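Local coordinates for protein glycoside transferase (Listeria monocytogenes, PDB 6R2M) that is probably an extracellular glycoside hydrolase acting on exopolysaccharide, possibly with transferase activity, at residues 74-79 / 123-128. Numbering follows the deposited sequence.
Sequences SHLEKN and KKMADK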
loop_
_atom_site.group_PDB
_atom_site.type_symbol
_atom_site.label_atom_id
_atom_site.label_comp_id
_atom_site.label_asym_id
_atom_site.label_seq_id
_atom_site.Cartn_x
_atom_site.Cartn_y
_atom_site.Cartn_z
ATOM N N SER A 74 -5.467 -4.444 -18.516
ATOM C CA SER A 74 -6.523 -4.018 -19.432
ATOM C C SER A 74 -7.628 -3.275 -18.698
ATOM O O SER A 74 -8.103 -2.238 -19.176
ATOM C CB SER A 74 -7.093 -5.220 -20.181
ATOM O OG SER A 74 -6.186 -5.647 -21.182
ATOM N N HIS A 75 -8.057 -3.791 -17.541
ATOM C CA HIS A 75 -9.064 -3.075 -16.757
ATOM C C HIS A 75 -8.529 -1.738 -16.280
ATOM O O HIS A 75 -9.263 -0.743 -16.223
ATOM C CB HIS A 75 -9.511 -3.907 -15.548
ATOM C CG HIS A 75 -10.349 -5.094 -15.900
ATOM N ND1 HIS A 75 -11.483 -5.008 -16.674
ATOM C CD2 HIS A 75 -10.216 -6.403 -15.574
ATOM C CE1 HIS A 75 -12.008 -6.213 -16.821
ATOM N NE2 HIS A 75 -11.258 -7.078 -16.163
ATOM N N LEU A 76 -7.256 -1.701 -15.897
ATOM C CA LEU A 76 -6.635 -0.442 -15.509
ATOM C C LEU A 76 -6.688 0.573 -16.646
ATOM O O LEU A 76 -7.060 1.735 -16.442
ATOM C CB LEU A 76 -5.193 -0.701 -15.071
ATOM C CG LEU A 76 -4.453 0.466 -14.434
ATOM C CD1 LEU A 76 -5.025 0.737 -13.044
ATOM C CD2 LEU A 76 -2.956 0.150 -14.376
ATOM N N GLU A 77 -6.339 0.141 -17.856
ATOM C CA GLU A 77 -6.292 1.061 -18.987
ATOM C C GLU A 77 -7.676 1.558 -19.351
ATOM O O GLU A 77 -7.841 2.726 -19.713
ATOM C CB GLU A 77 -5.636 0.388 -20.189
ATOM C CG GLU A 77 -4.162 0.155 -19.991
ATOM C CD GLU A 77 -3.569 -0.746 -21.042
ATOM O OE1 GLU A 77 -4.324 -1.554 -21.623
ATOM O OE2 GLU A 77 -2.346 -0.657 -21.276
ATOM N N LYS A 78 -8.684 0.693 -19.253
ATOM C CA LYS A 78 -10.008 1.078 -19.718
ATOM C C LYS A 78 -10.818 1.834 -18.678
ATOM O O LYS A 78 -11.744 2.561 -19.054
ATOM C CB LYS A 78 -10.775 -0.159 -20.180
ATOM C CG LYS A 78 -10.045 -0.907 -21.284
ATOM C CD LYS A 78 -11.003 -1.506 -22.299
ATOM C CE LYS A 78 -10.428 -2.762 -22.926
ATOM N NZ LYS A 78 -10.884 -3.966 -22.193
ATOM N N ASN A 79 -10.500 1.701 -17.391
ATOM C CA ASN A 79 -11.349 2.268 -16.357
ATOM C C ASN A 79 -10.661 3.264 -15.447
ATOM O O ASN A 79 -11.361 4.046 -14.796
ATOM C CB ASN A 79 -11.958 1.159 -15.478
ATOM C CG ASN A 79 -12.866 0.231 -16.259
ATOM O OD1 ASN A 79 -14.046 0.522 -16.450
ATOM N ND2 ASN A 79 -12.316 -0.885 -16.740
ATOM N N LYS A 123 7.283 -1.852 -18.513
ATOM C CA LYS A 123 8.257 -0.903 -17.931
ATOM C C LYS A 123 8.039 0.476 -18.547
ATOM O O LYS A 123 8.112 1.424 -17.848
ATOM C CB LYS A 123 9.693 -1.344 -18.253
ATOM C CG LYS A 123 10.812 -0.407 -17.807
ATOM C CD LYS A 123 12.120 -1.113 -17.873
ATOM C CE LYS A 123 13.178 -0.580 -16.930
ATOM N NZ LYS A 123 13.567 0.759 -17.425
ATOM N N LYS A 124 7.808 0.506 -19.855
ATOM C CA LYS A 124 7.628 1.801 -20.500
ATOM C C LYS A 124 6.319 2.449 -20.079
ATOM O O LYS A 124 6.246 3.682 -19.967
ATOM C CB LYS A 124 7.691 1.665 -22.025
ATOM C CG LYS A 124 8.911 0.912 -22.540
ATOM C CD LYS A 124 10.200 1.353 -21.874
ATOM C CE LYS A 124 11.402 0.557 -22.408
ATOM N NZ LYS A 124 12.712 1.153 -21.976
ATOM N N MET A 125 5.293 1.631 -19.830
ATOM C CA MET A 125 4.038 2.140 -19.292
ATOM C C MET A 125 4.250 2.763 -17.921
ATOM O O MET A 125 3.754 3.860 -17.647
ATOM C CB MET A 125 3.010 1.009 -19.222
ATOM C CG MET A 125 1.682 1.419 -18.642
ATOM S SD MET A 125 0.538 0.005 -18.695
ATOM C CE MET A 125 -0.858 0.636 -17.790
ATOM N N ALA A 126 5.007 2.086 -17.055
ATOM C CA ALA A 126 5.259 2.618 -15.721
ATOM C C ALA A 126 6.082 3.900 -15.779
ATOM O O ALA A 126 5.818 4.841 -15.014
ATOM C CB ALA A 126 5.948 1.562 -14.863
ATOM N N ASP A 127 7.073 3.957 -16.687
ATOM C CA ASP A 127 7.869 5.176 -16.870
ATOM C C ASP A 127 6.961 6.369 -17.130
ATOM O O ASP A 127 7.148 7.455 -16.561
ATOM C CB ASP A 127 8.838 5.037 -18.057
ATOM C CG ASP A 127 10.065 4.160 -17.784
ATOM O OD1 ASP A 127 10.361 3.793 -16.635
ATOM O OD2 ASP A 127 10.770 3.850 -18.784
ATOM N N LYS A 128 5.987 6.181 -18.022
ATOM C CA LYS A 128 5.141 7.285 -18.470
ATOM C C LYS A 128 4.236 7.744 -17.343
ATOM O O LYS A 128 4.106 8.948 -17.083
ATOM C CB LYS A 128 4.303 6.863 -19.685
ATOM C CG LYS A 128 5.078 6.387 -20.897
ATOM C CD LYS A 128 6.504 6.883 -20.897
ATOM C CE LYS A 128 7.352 6.116 -21.883
ATOM N NZ LYS A 128 8.105 5.041 -21.304
#
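M125 reaches across to L76 and E77 between helices 66-79 and 120-136 of this helix-rich glycoside hydrolase, which illustrates how two helices can meet through side chains alone, bridged at this point by M125 in a small contact burying 106 Å². The nearest CA atoms, those of E77 and M125, stand 10.4 Å apart.

The apolar part is a meeting of methyl groups: CE of M125 lies 4.0 Å from CD2 of L76. M125 spans the gap because its chain is fully stretched, with CG anti to the backbone N (chi1 178°) and every later torsion also near 180°. L76 is buried and also touches I53 of helix 50-62 and I106 of helix 100-116, while I81, just beyond the first helix, touches both L76 and M125; the methionine thus joins the border of a multihelix core.

Within helix 66-79, H75 O accepts from both N79 N and N79 ND2, the latter approaching in the carbonyl plane, on a lone pair (3.1 Å).

No hydrogen bond or salt bridge crosses between the segments. The extended chain of the exposed E77 passes M125 obliquely, its CG 4.0 Å from CE and its carboxylate oxygen OE2 3.9 Å from M125 SD.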